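Transcriptional regulator (Streptococcus pneumoniae, PDB 2GNP) is a putative transcriptional regulator whose Rossmann-like, putative sugar-binding domain probably senses a sugar or sugar-phosphate effector. Local coordinates at residues A[157-161]-A[232-237]; A[177-181]-A[203-209]; A[195-200]-A[239-245]; A[223-229]-A[246-252]. One frame throughout, in Å; residues are numbered along the deposited sequence.

Contact 1: A[157-161]-A[232-237]; sequences GIGDF and TKVSSI
Lys233 NZ meets Ile158 O at 2.8 Å, and the ammonium group approaches close to the carbonyl axis, with a C=O...N angle of 164°. Its reach comes from a chain extended beyond CG, which carries the ammonium group to the backbone of Ile158. A water accepts from Ile158 N at 3.0 Å and, weakly, from Lys233 NZ, so both the N-H and the C=O of Ile158 are occupied. One residue on, Ser236 OG lies 3.2 Å from Gly159 O; its single hydroxyl proton may go there or to Val187 O. Thr232 OG1 donates to Asp160 OD1 at 3.0 Å from above the carboxylate plane, 51° out of it. Asp160 CG sits between its backbone N and carbonyl carbon (chi1 62°), a turn that brings OD1 to the threonine, while OD2 is bonded to Ser162 OG. The charged ends of Asp160 and Lys233 do not touch. Ile158 supplies the apolar part: CG2 rests on Ser236 CB at 3.5 Å, and CD1 on Ile237 CG1 at 4.2 Å. The contact joins the C-terminal end of a central strand to the start of helix 234-242, the helix of the neighbouring beta-alpha-beta unit in this Rossmann-like fold. Donors from the 3-10 turn before that helix, Thr232 and Lys233, thus meet a carboxylate and a carbonyl at the strand end, a chemistry that ties the helix start to the strand through two settled bonds, with Ser236 of the helix as a possible third donor.

Contact 2: A[177-181]-A[203-209]; sequences DFKEL and YENLQER
Tyr203, the N-cap residue of the short helix 204-207, lays its ring against helix 175-183 in a helix-to-helix contact at the periphery of the Rossmann-like domain. Glu180 CB sits over one ring face in a CH-pi contact, 3.8 Å from the centroid and 19° off the normal, while the backbone N of Leu206 lies over the opposite face. With CG anti to the backbone N (chi1 -176°), the ring reaches across to the helix. Leu181 CD2 meets it near the ring plane, 3.8 Å from Tyr203 CD1, and the other branch, CD1, packs on Leu206 CD2. Asp177 comes next in buried surface, but through charge. Arg209 grips its carboxylate end-on with two nitrogens, the two flat groups being turned 23° apart. OD2 uses its syn lone pair and also accepts from Thr174 N. The guanidinium is held further by Asn205 OD1 and, through NE, by Gln126 O, which should limit its rotation; Leu206 CD1 lies over one of its faces. Both arms of the salt bridge have the same length, Arg209 NH1 to Asp177 OD1 and Arg209 NH2 to Asp177 OD2 each measuring 2.9 Å.

Contact 3: A[195-200]-A[239-245]; sequences FDSKGK and SVLRANL
A type I beta turn, Asp196 to Gly199, following strand 193-195, packs against the last turns of helix 234-242, which ends in a Schellman motif at Asn244. Ser239 stands at the centre. Its OG lies 2.8 Å from Asp196 O, a bond not settled because the one proton can also go to Ser235 O in the preceding helical turn. Its CB presses against the ring of Phe195, 3.3 Å from CE2. That ring, with CG between the backbone N and the carbonyl carbon (chi1 50°), is also met by Val240 CG2, 3.6 Å from Phe195 CZ, and more loosely by Leu245 CD1. Gly199 completes the fit: with positive phi (79°) it brings its CA to 3.6 Å from Ser239 O. Ala243 CB touches the carbonyl oxygens of both Lys198 and Gly199. The turn is tied internally by Asp196 OD1, which takes the N-H of Lys198, making an Asx turn, and that of Lys200 from the opposite face of the carboxylate. Farther out, Arg242, extended from CG to NE and salt-bridged through NH2 to Asp263, sends NH1 to Ser197 O at 2.9 Å; the oxygen lies near the guanidinium plane, but the nitrogen stands 44° out of the carbonyl plane.

Contact 4: A[223-229]-A[246-252]; sequences QSLAVAY and VNHLITD
Leu225 CD1 drops over one face of the His248 ring, 3.9 Å from its centroid and 18° off the normal, and the same methyl presses on Ile250 CG1 at 3.7 Å. One leucine branch thus fills the hollow between two side chains of the adjacent strand. His248 NE2 is engaged by Glu26 of the next strand. On the face carrying Ala226 and Leu249, the small Ala226 CB forms a dip that takes Val246 CG2 at 4.0 Å and Leu249 CD1 at 4.2 Å. The strands run parallel, 16° apart, as the two strands of a beta-alpha-beta unit linked through helix 234-242, whose Ile237 covers Leu249. Between them Ala226 N donates to His248 O, Ile250 N to Ala226 O and Ala228 N to Ile250 O. Where the regular ladder starts, Asn247 bends in: its OD1 accepts from Ser224 N in a nearly straight bond (177°), while its own N donates to Ser224 OG. At the other end Thr251 OG1 donates to Ala228 O at 2.7 Å, in the carbonyl plane. Beyond it Asp252, whose carboxylate binds Thr255 and Asn30, stands crosswise to Tyr229, with OD2 3.8 Å from Tyr229 CD2.

Contact 4 is the buried centre, a parallel strand pair with main-chain bonds and apolar side chains on both faces. Contacts 1 and 3 share helix 234-242 and lie at its start and its end: contact 1 against strand 153-160, contact 3 against a turn. Both are only partly buried and place serine hydroxyls and long cationic side chains at backbone carbonyls. Ile158, Ile237 and Val240 connect them to contact 4, Ile158 through Ala226 and Ala228. Contact 2 is peripheral, about 25 Å from contact 4 between centres, yet also buried, and it alone has a salt bridge across its segments; Phe161 of contact 1 reaches it by packing on Leu181 and Phe178.

Contact 1: A[157-161]-A[232-237]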
# COMPACT_ATOMS: atom_id res chain seq x y z
N GLY A 157 -1.61 -0.98 1.11
CA GLY A 157 -1.04 -1.76 2.22
C GLY A 157 0.46 -1.95 1.95
O GLY A 157 0.99 -1.55 0.90
N ILE A 158 1.16 -2.58 2.90
CA ILE A 158 2.60 -2.87 2.76
C ILE A 158 2.74 -4.34 3.13
O ILE A 158 2.28 -4.76 4.22
CB ILE A 158 3.48 -1.99 3.70
CG1 ILE A 158 3.43 -0.50 3.26
CG2 ILE A 158 4.96 -2.54 3.72
CD1 ILE A 158 4.03 0.50 4.32
N GLY A 159 3.35 -5.12 2.23
CA GLY A 159 3.57 -6.55 2.51
C GLY A 159 4.99 -6.82 3.01
O GLY A 159 5.91 -6.02 2.79
N ASP A 160 5.15 -7.92 3.75
CA ASP A 160 6.47 -8.29 4.24
C ASP A 160 6.98 -9.45 3.40
O ASP A 160 6.24 -9.93 2.54
CB ASP A 160 6.44 -8.67 5.75
CG ASP A 160 5.57 -9.86 6.04
OD1 ASP A 160 4.55 -9.70 6.77
OD2 ASP A 160 5.87 -10.96 5.55
N PHE A 161 8.21 -9.91 3.63
CA PHE A 161 8.75 -10.99 2.82
C PHE A 161 9.15 -12.13 3.74
O PHE A 161 10.08 -12.89 3.45
CB PHE A 161 9.92 -10.49 2.00
CG PHE A 161 10.21 -11.30 0.78
CD1 PHE A 161 11.43 -11.93 0.64
CD2 PHE A 161 9.26 -11.44 -0.22
CE1 PHE A 161 11.70 -12.70 -0.52
CE2 PHE A 161 9.52 -12.19 -1.35
CZ PHE A 161 10.75 -12.81 -1.50
N THR A 232 5.79 -8.38 11.97
CA THR A 232 6.48 -8.94 10.75
C THR A 232 6.63 -7.84 9.68
O THR A 232 7.33 -8.03 8.67
CB THR A 232 5.71 -10.09 10.11
OG1 THR A 232 4.43 -9.61 9.73
CG2 THR A 232 5.54 -11.32 11.07
N LYS A 233 5.98 -6.72 9.93
CA LYS A 233 6.07 -5.59 8.98
C LYS A 233 7.04 -4.48 9.33
O LYS A 233 7.11 -3.49 8.60
CB LYS A 233 4.68 -5.04 8.75
CG LYS A 233 3.93 -6.00 7.86
CD LYS A 233 2.58 -5.49 7.54
CE LYS A 233 1.86 -6.60 6.74
NZ LYS A 233 0.69 -5.92 6.19
N VAL A 234 7.82 -4.64 10.41
CA VAL A 234 8.69 -3.54 10.89
C VAL A 234 9.77 -3.23 9.84
O VAL A 234 9.97 -2.05 9.50
CB VAL A 234 9.36 -3.92 12.21
CG1 VAL A 234 10.51 -2.94 12.58
CG2 VAL A 234 8.29 -4.01 13.28
N SER A 235 10.44 -4.26 9.30
CA SER A 235 11.51 -4.01 8.31
C SER A 235 10.94 -3.35 7.04
O SER A 235 11.52 -2.39 6.51
CB SER A 235 12.24 -5.29 7.94
OG SER A 235 12.92 -5.84 9.12
N SER A 236 9.76 -3.82 6.62
CA SER A 236 9.11 -3.29 5.41
C SER A 236 8.73 -1.81 5.58
O SER A 236 8.96 -0.95 4.69
CB SER A 236 7.87 -4.09 5.00
OG SER A 236 8.18 -5.47 4.97
N ILE A 237 8.14 -1.49 6.73
CA ILE A 237 7.75 -0.12 6.99
C ILE A 237 8.99 0.78 7.07
O ILE A 237 9.02 1.88 6.50
CB ILE A 237 6.87 -0.04 8.28
CG1 ILE A 237 5.50 -0.78 8.05
CG2 ILE A 237 6.64 1.39 8.67
CD1 ILE A 237 4.75 -1.00 9.33
O HOH W 1 -0.70 -3.31 5.13

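Contact 2: A[177-181]-A[203-209]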
# COMPACT_ATOMS: atom_id res chain seq x y z
N ASP A 177 12.27 -16.80 -9.07
CA ASP A 177 11.97 -15.45 -8.58
C ASP A 177 12.28 -15.33 -7.09
O ASP A 177 12.95 -14.37 -6.66
CB ASP A 177 10.47 -15.14 -8.78
CG ASP A 177 10.09 -14.89 -10.26
OD1 ASP A 177 10.95 -14.42 -11.04
OD2 ASP A 177 8.90 -15.14 -10.61
N PHE A 178 11.78 -16.28 -6.31
CA PHE A 178 11.99 -16.25 -4.85
C PHE A 178 13.47 -16.33 -4.52
O PHE A 178 13.95 -15.60 -3.64
CB PHE A 178 11.24 -17.37 -4.14
CG PHE A 178 9.77 -17.11 -3.98
CD1 PHE A 178 9.32 -16.08 -3.14
CD2 PHE A 178 8.86 -17.90 -4.65
CE1 PHE A 178 7.95 -15.86 -2.97
CE2 PHE A 178 7.46 -17.68 -4.50
CZ PHE A 178 7.03 -16.66 -3.64
N LYS A 179 14.19 -17.20 -5.21
CA LYS A 179 15.63 -17.31 -4.95
C LYS A 179 16.33 -16.01 -5.18
O LYS A 179 17.09 -15.55 -4.33
CB LYS A 179 16.28 -18.42 -5.77
CG LYS A 179 16.17 -19.82 -5.15
CD LYS A 179 17.14 -20.85 -5.87
CE LYS A 179 17.22 -20.69 -7.39
NZ LYS A 179 18.25 -19.67 -7.87
N GLU A 180 16.04 -15.37 -6.31
CA GLU A 180 16.66 -14.10 -6.67
C GLU A 180 16.25 -12.97 -5.72
O GLU A 180 17.09 -12.18 -5.32
CB GLU A 180 16.35 -13.72 -8.11
CG GLU A 180 16.88 -14.74 -9.12
CD GLU A 180 18.41 -14.92 -9.00
OE1 GLU A 180 19.11 -13.96 -8.56
OE2 GLU A 180 18.88 -16.02 -9.36
N LEU A 181 14.96 -12.91 -5.36
CA LEU A 181 14.51 -11.93 -4.34
C LEU A 181 15.21 -12.08 -3.00
O LEU A 181 15.56 -11.09 -2.36
CB LEU A 181 13.00 -11.97 -4.18
CG LEU A 181 12.25 -11.36 -5.37
CD1 LEU A 181 10.73 -11.70 -5.23
CD2 LEU A 181 12.50 -9.86 -5.62
N TYR A 203 15.64 -6.17 -7.81
CA TYR A 203 15.61 -7.20 -8.83
C TYR A 203 14.89 -6.76 -10.15
O TYR A 203 13.66 -6.91 -10.34
CB TYR A 203 15.00 -8.47 -8.25
CG TYR A 203 14.98 -9.66 -9.16
CD1 TYR A 203 13.92 -10.57 -9.11
CD2 TYR A 203 16.03 -9.90 -10.05
CE1 TYR A 203 13.88 -11.68 -9.93
CE2 TYR A 203 15.98 -11.01 -10.88
CZ TYR A 203 14.91 -11.88 -10.81
OH TYR A 203 14.85 -12.98 -11.62
N GLU A 204 15.71 -6.26 -11.06
CA GLU A 204 15.21 -5.61 -12.29
C GLU A 204 14.39 -6.53 -13.22
O GLU A 204 13.40 -6.07 -13.85
CB GLU A 204 16.41 -5.04 -13.04
CG GLU A 204 16.10 -4.21 -14.23
CD GLU A 204 17.40 -3.76 -14.88
OE1 GLU A 204 17.81 -4.40 -15.87
OE2 GLU A 204 18.02 -2.82 -14.35
N ASN A 205 14.78 -7.79 -13.36
CA ASN A 205 14.02 -8.74 -14.15
C ASN A 205 12.52 -8.86 -13.77
O ASN A 205 11.63 -8.90 -14.64
CB ASN A 205 14.68 -10.13 -14.14
CG ASN A 205 13.98 -11.13 -15.06
OD1 ASN A 205 12.96 -11.74 -14.73
ND2 ASN A 205 14.55 -11.33 -16.25
N LEU A 206 12.25 -8.94 -12.48
CA LEU A 206 10.83 -9.01 -12.06
C LEU A 206 10.19 -7.61 -12.18
O LEU A 206 9.03 -7.49 -12.61
CB LEU A 206 10.75 -9.56 -10.65
CG LEU A 206 9.34 -9.67 -10.02
CD1 LEU A 206 8.48 -10.59 -10.87
CD2 LEU A 206 9.47 -10.14 -8.55
N GLN A 207 10.95 -6.57 -11.82
CA GLN A 207 10.47 -5.16 -11.91
C GLN A 207 9.87 -4.91 -13.29
O GLN A 207 8.78 -4.35 -13.42
CB GLN A 207 11.66 -4.21 -11.68
CG GLN A 207 11.37 -2.79 -12.01
CD GLN A 207 12.59 -1.93 -11.90
OE1 GLN A 207 13.55 -2.09 -12.65
NE2 GLN A 207 12.56 -0.99 -10.96
N GLU A 208 10.59 -5.36 -14.32
CA GLU A 208 10.20 -5.11 -15.74
C GLU A 208 9.06 -6.05 -16.25
O GLU A 208 8.54 -5.91 -17.38
CB GLU A 208 11.50 -5.16 -16.64
CG GLU A 208 12.52 -4.11 -16.22
CD GLU A 208 13.67 -3.88 -17.20
OE1 GLU A 208 14.08 -4.86 -17.86
OE2 GLU A 208 14.16 -2.71 -17.28
N ARG A 209 8.64 -7.01 -15.44
CA ARG A 209 7.62 -7.95 -15.81
C ARG A 209 6.29 -7.63 -15.08
O ARG A 209 5.32 -8.36 -15.25
CB ARG A 209 7.99 -9.40 -15.41
CG ARG A 209 8.97 -10.13 -16.33
CD ARG A 209 9.70 -11.28 -15.58
NE ARG A 209 8.86 -12.23 -14.84
CZ ARG A 209 9.28 -12.90 -13.78
NH1 ARG A 209 10.50 -12.68 -13.31
NH2 ARG A 209 8.48 -13.75 -13.16

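Contact 3: A[195-200]-A[239-245]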
# COMPACT_ATOMS: atom_id res chain seq x y z
N PHE A 195 11.19 -4.63 -2.54
CA PHE A 195 12.34 -3.76 -2.22
C PHE A 195 13.20 -4.32 -1.11
O PHE A 195 12.77 -5.17 -0.32
CB PHE A 195 11.86 -2.36 -1.87
CG PHE A 195 10.75 -2.34 -0.83
CD1 PHE A 195 9.43 -2.06 -1.20
CD2 PHE A 195 11.02 -2.66 0.50
CE1 PHE A 195 8.39 -2.02 -0.22
CE2 PHE A 195 10.01 -2.64 1.46
CZ PHE A 195 8.68 -2.34 1.08
N ASP A 196 14.43 -3.78 -1.06
CA ASP A 196 15.37 -4.10 -0.01
C ASP A 196 15.24 -3.23 1.24
O ASP A 196 14.26 -2.48 1.41
CB ASP A 196 16.79 -4.08 -0.59
CG ASP A 196 17.30 -2.66 -0.85
OD1 ASP A 196 16.62 -1.64 -0.51
OD2 ASP A 196 18.45 -2.53 -1.34
N SER A 197 16.20 -3.32 2.15
CA SER A 197 16.08 -2.61 3.46
C SER A 197 16.10 -1.10 3.40
O SER A 197 15.81 -0.44 4.42
CB SER A 197 17.22 -3.07 4.40
OG SER A 197 18.43 -2.51 3.97
N LYS A 198 16.46 -0.55 2.23
CA LYS A 198 16.54 0.90 1.98
C LYS A 198 15.40 1.37 1.07
O LYS A 198 15.35 2.53 0.66
CB LYS A 198 17.85 1.19 1.27
CG LYS A 198 19.08 1.08 2.21
CD LYS A 198 20.33 1.53 1.38
CE LYS A 198 21.49 2.00 2.26
NZ LYS A 198 21.74 1.05 3.38
N GLY A 199 14.50 0.44 0.73
CA GLY A 199 13.31 0.74 -0.05
C GLY A 199 13.58 0.87 -1.53
O GLY A 199 12.80 1.46 -2.28
N LYS A 200 14.69 0.26 -1.96
CA LYS A 200 15.01 0.18 -3.38
C LYS A 200 14.54 -1.12 -4.05
O LYS A 200 14.70 -2.19 -3.48
CB LYS A 200 16.53 0.40 -3.56
CG LYS A 200 16.82 1.89 -3.89
CD LYS A 200 15.75 2.91 -3.35
CE LYS A 200 14.72 3.48 -4.42
NZ LYS A 200 13.19 3.16 -4.32
N SER A 239 11.73 0.42 5.48
CA SER A 239 12.20 0.59 4.07
C SER A 239 11.41 1.68 3.37
O SER A 239 11.95 2.61 2.76
CB SER A 239 12.04 -0.67 3.24
OG SER A 239 12.85 -1.72 3.70
N VAL A 240 10.09 1.58 3.51
CA VAL A 240 9.17 2.56 2.88
C VAL A 240 9.44 3.96 3.43
O VAL A 240 9.46 4.95 2.66
CB VAL A 240 7.72 2.07 3.19
CG1 VAL A 240 6.78 3.14 2.88
CG2 VAL A 240 7.45 0.75 2.35
N LEU A 241 9.66 4.07 4.74
CA LEU A 241 10.00 5.37 5.35
C LEU A 241 11.34 5.93 4.79
O LEU A 241 11.45 7.12 4.46
CB LEU A 241 10.08 5.23 6.85
CG LEU A 241 8.74 4.93 7.48
CD1 LEU A 241 8.93 4.66 8.98
CD2 LEU A 241 7.84 6.14 7.25
N ARG A 242 12.37 5.07 4.82
CA ARG A 242 13.70 5.38 4.25
C ARG A 242 13.70 5.95 2.85
O ARG A 242 14.41 6.95 2.63
CB ARG A 242 14.63 4.16 4.33
CG ARG A 242 15.27 4.07 5.68
CD ARG A 242 15.94 2.70 5.84
NE ARG A 242 16.60 2.61 7.15
CZ ARG A 242 17.23 1.52 7.57
NH1 ARG A 242 17.25 0.45 6.80
NH2 ARG A 242 17.84 1.48 8.75
N ALA A 243 12.92 5.36 1.95
CA ALA A 243 12.86 5.73 0.53
C ALA A 243 11.73 6.72 0.26
O ALA A 243 11.50 7.13 -0.89
CB ALA A 243 12.71 4.47 -0.30
N ASN A 244 11.03 7.11 1.33
CA ASN A 244 9.89 8.06 1.18
C ASN A 244 8.92 7.61 0.11
O ASN A 244 8.49 8.42 -0.72
CB ASN A 244 10.36 9.50 0.91
CG ASN A 244 11.20 10.04 2.05
OD1 ASN A 244 12.42 10.12 1.95
ND2 ASN A 244 10.54 10.43 3.12
N LEU A 245 8.63 6.31 0.09
CA LEU A 245 7.71 5.74 -0.93
C LEU A 245 6.27 6.19 -0.78
O LEU A 245 5.57 6.27 -1.78
CB LEU A 245 7.76 4.23 -1.05
CG LEU A 245 9.18 3.67 -1.32
CD1 LEU A 245 9.17 2.11 -1.40
CD2 LEU A 245 9.77 4.27 -2.64

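Contact 4: A[223-229]-A[246-252]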
# COMPACT_ATOMS: atom_id res chain seq x y z
N GLN A 223 -0.88 12.73 -2.23
CA GLN A 223 -1.25 12.15 -0.93
C GLN A 223 -1.22 10.63 -1.07
O GLN A 223 -2.01 10.08 -1.79
CB GLN A 223 -2.61 12.65 -0.45
CG GLN A 223 -2.68 14.14 -0.01
CD GLN A 223 -1.63 14.46 0.97
OE1 GLN A 223 -1.28 13.62 1.83
NE2 GLN A 223 -1.09 15.69 0.88
N SER A 224 -0.27 9.98 -0.43
CA SER A 224 -0.19 8.52 -0.52
C SER A 224 -0.26 7.96 0.87
O SER A 224 0.60 8.21 1.73
CB SER A 224 1.11 8.07 -1.20
OG SER A 224 2.23 8.74 -0.63
N LEU A 225 -1.28 7.17 1.09
CA LEU A 225 -1.63 6.70 2.44
C LEU A 225 -1.34 5.23 2.50
O LEU A 225 -1.99 4.45 1.76
CB LEU A 225 -3.12 6.94 2.70
CG LEU A 225 -3.81 6.31 3.93
CD1 LEU A 225 -3.10 6.86 5.18
CD2 LEU A 225 -5.36 6.66 3.97
N ALA A 226 -0.43 4.83 3.39
CA ALA A 226 -0.24 3.41 3.65
C ALA A 226 -0.81 3.09 5.03
O ALA A 226 -0.57 3.83 5.97
CB ALA A 226 1.26 3.06 3.60
N VAL A 227 -1.54 1.97 5.13
CA VAL A 227 -2.00 1.49 6.43
C VAL A 227 -1.36 0.13 6.67
O VAL A 227 -1.54 -0.82 5.85
CB VAL A 227 -3.55 1.35 6.42
CG1 VAL A 227 -4.02 0.93 7.82
CG2 VAL A 227 -4.18 2.66 5.99
N ALA A 228 -0.56 0.03 7.74
CA ALA A 228 0.27 -1.18 7.88
C ALA A 228 0.78 -1.30 9.32
O ALA A 228 1.28 -0.31 9.88
CB ALA A 228 1.48 -1.13 6.87
N TYR A 229 0.65 -2.50 9.89
CA TYR A 229 1.14 -2.71 11.24
C TYR A 229 1.47 -4.18 11.47
O TYR A 229 1.09 -5.04 10.68
CB TYR A 229 0.14 -2.20 12.26
CG TYR A 229 -1.11 -3.02 12.34
CD1 TYR A 229 -2.15 -2.85 11.41
CD2 TYR A 229 -1.26 -3.98 13.35
CE1 TYR A 229 -3.33 -3.63 11.48
CE2 TYR A 229 -2.43 -4.76 13.44
CZ TYR A 229 -3.45 -4.57 12.50
OH TYR A 229 -4.60 -5.37 12.58
N VAL A 246 5.83 6.46 0.44
CA VAL A 246 4.56 7.13 0.68
C VAL A 246 4.80 8.30 1.63
O VAL A 246 5.86 8.44 2.25
CB VAL A 246 3.51 6.15 1.33
CG1 VAL A 246 3.30 4.88 0.44
CG2 VAL A 246 4.03 5.78 2.68
N ASN A 247 3.82 9.18 1.70
CA ASN A 247 3.93 10.40 2.53
C ASN A 247 2.96 10.46 3.68
O ASN A 247 2.92 11.47 4.36
CB ASN A 247 3.92 11.70 1.70
CG ASN A 247 2.69 11.85 0.87
OD1 ASN A 247 1.61 11.41 1.26
ND2 ASN A 247 2.87 12.40 -0.35
N HIS A 248 2.15 9.41 3.87
CA HIS A 248 1.22 9.34 5.00
C HIS A 248 1.10 7.92 5.48
O HIS A 248 0.76 7.01 4.69
CB HIS A 248 -0.14 9.84 4.54
CG HIS A 248 -1.13 10.12 5.66
ND1 HIS A 248 -2.19 10.99 5.49
CD2 HIS A 248 -1.22 9.64 6.92
CE1 HIS A 248 -2.90 11.03 6.61
NE2 HIS A 248 -2.33 10.24 7.50
N LEU A 249 1.40 7.72 6.75
CA LEU A 249 1.41 6.38 7.30
C LEU A 249 0.45 6.33 8.49
O LEU A 249 0.36 7.27 9.23
CB LEU A 249 2.84 5.99 7.75
CG LEU A 249 2.99 4.61 8.47
CD1 LEU A 249 2.63 3.41 7.60
CD2 LEU A 249 4.39 4.41 9.14
N ILE A 250 -0.35 5.27 8.55
CA ILE A 250 -1.13 4.92 9.73
C ILE A 250 -0.61 3.55 10.23
O ILE A 250 -0.62 2.54 9.51
CB ILE A 250 -2.58 4.84 9.40
CG1 ILE A 250 -3.02 6.20 8.84
CG2 ILE A 250 -3.35 4.54 10.71
CD1 ILE A 250 -4.55 6.36 8.63
N THR A 251 -0.16 3.53 11.48
CA THR A 251 0.35 2.28 12.08
C THR A 251 0.07 2.36 13.58
O THR A 251 -0.61 3.29 14.03
CB THR A 251 1.85 2.10 11.84
OG1 THR A 251 2.30 0.78 12.16
CG2 THR A 251 2.65 3.14 12.64
N ASP A 252 0.47 1.34 14.32
CA ASP A 252 0.25 1.35 15.80
C ASP A 252 1.55 1.71 16.54
O ASP A 252 2.64 1.71 15.94
CB ASP A 252 -0.42 0.07 16.33
CG ASP A 252 0.41 -1.19 16.15
OD1 ASP A 252 1.55 -1.12 15.63
OD2 ASP A 252 -0.07 -2.29 16.53
O HOH W 2 0.67 13.28 3.37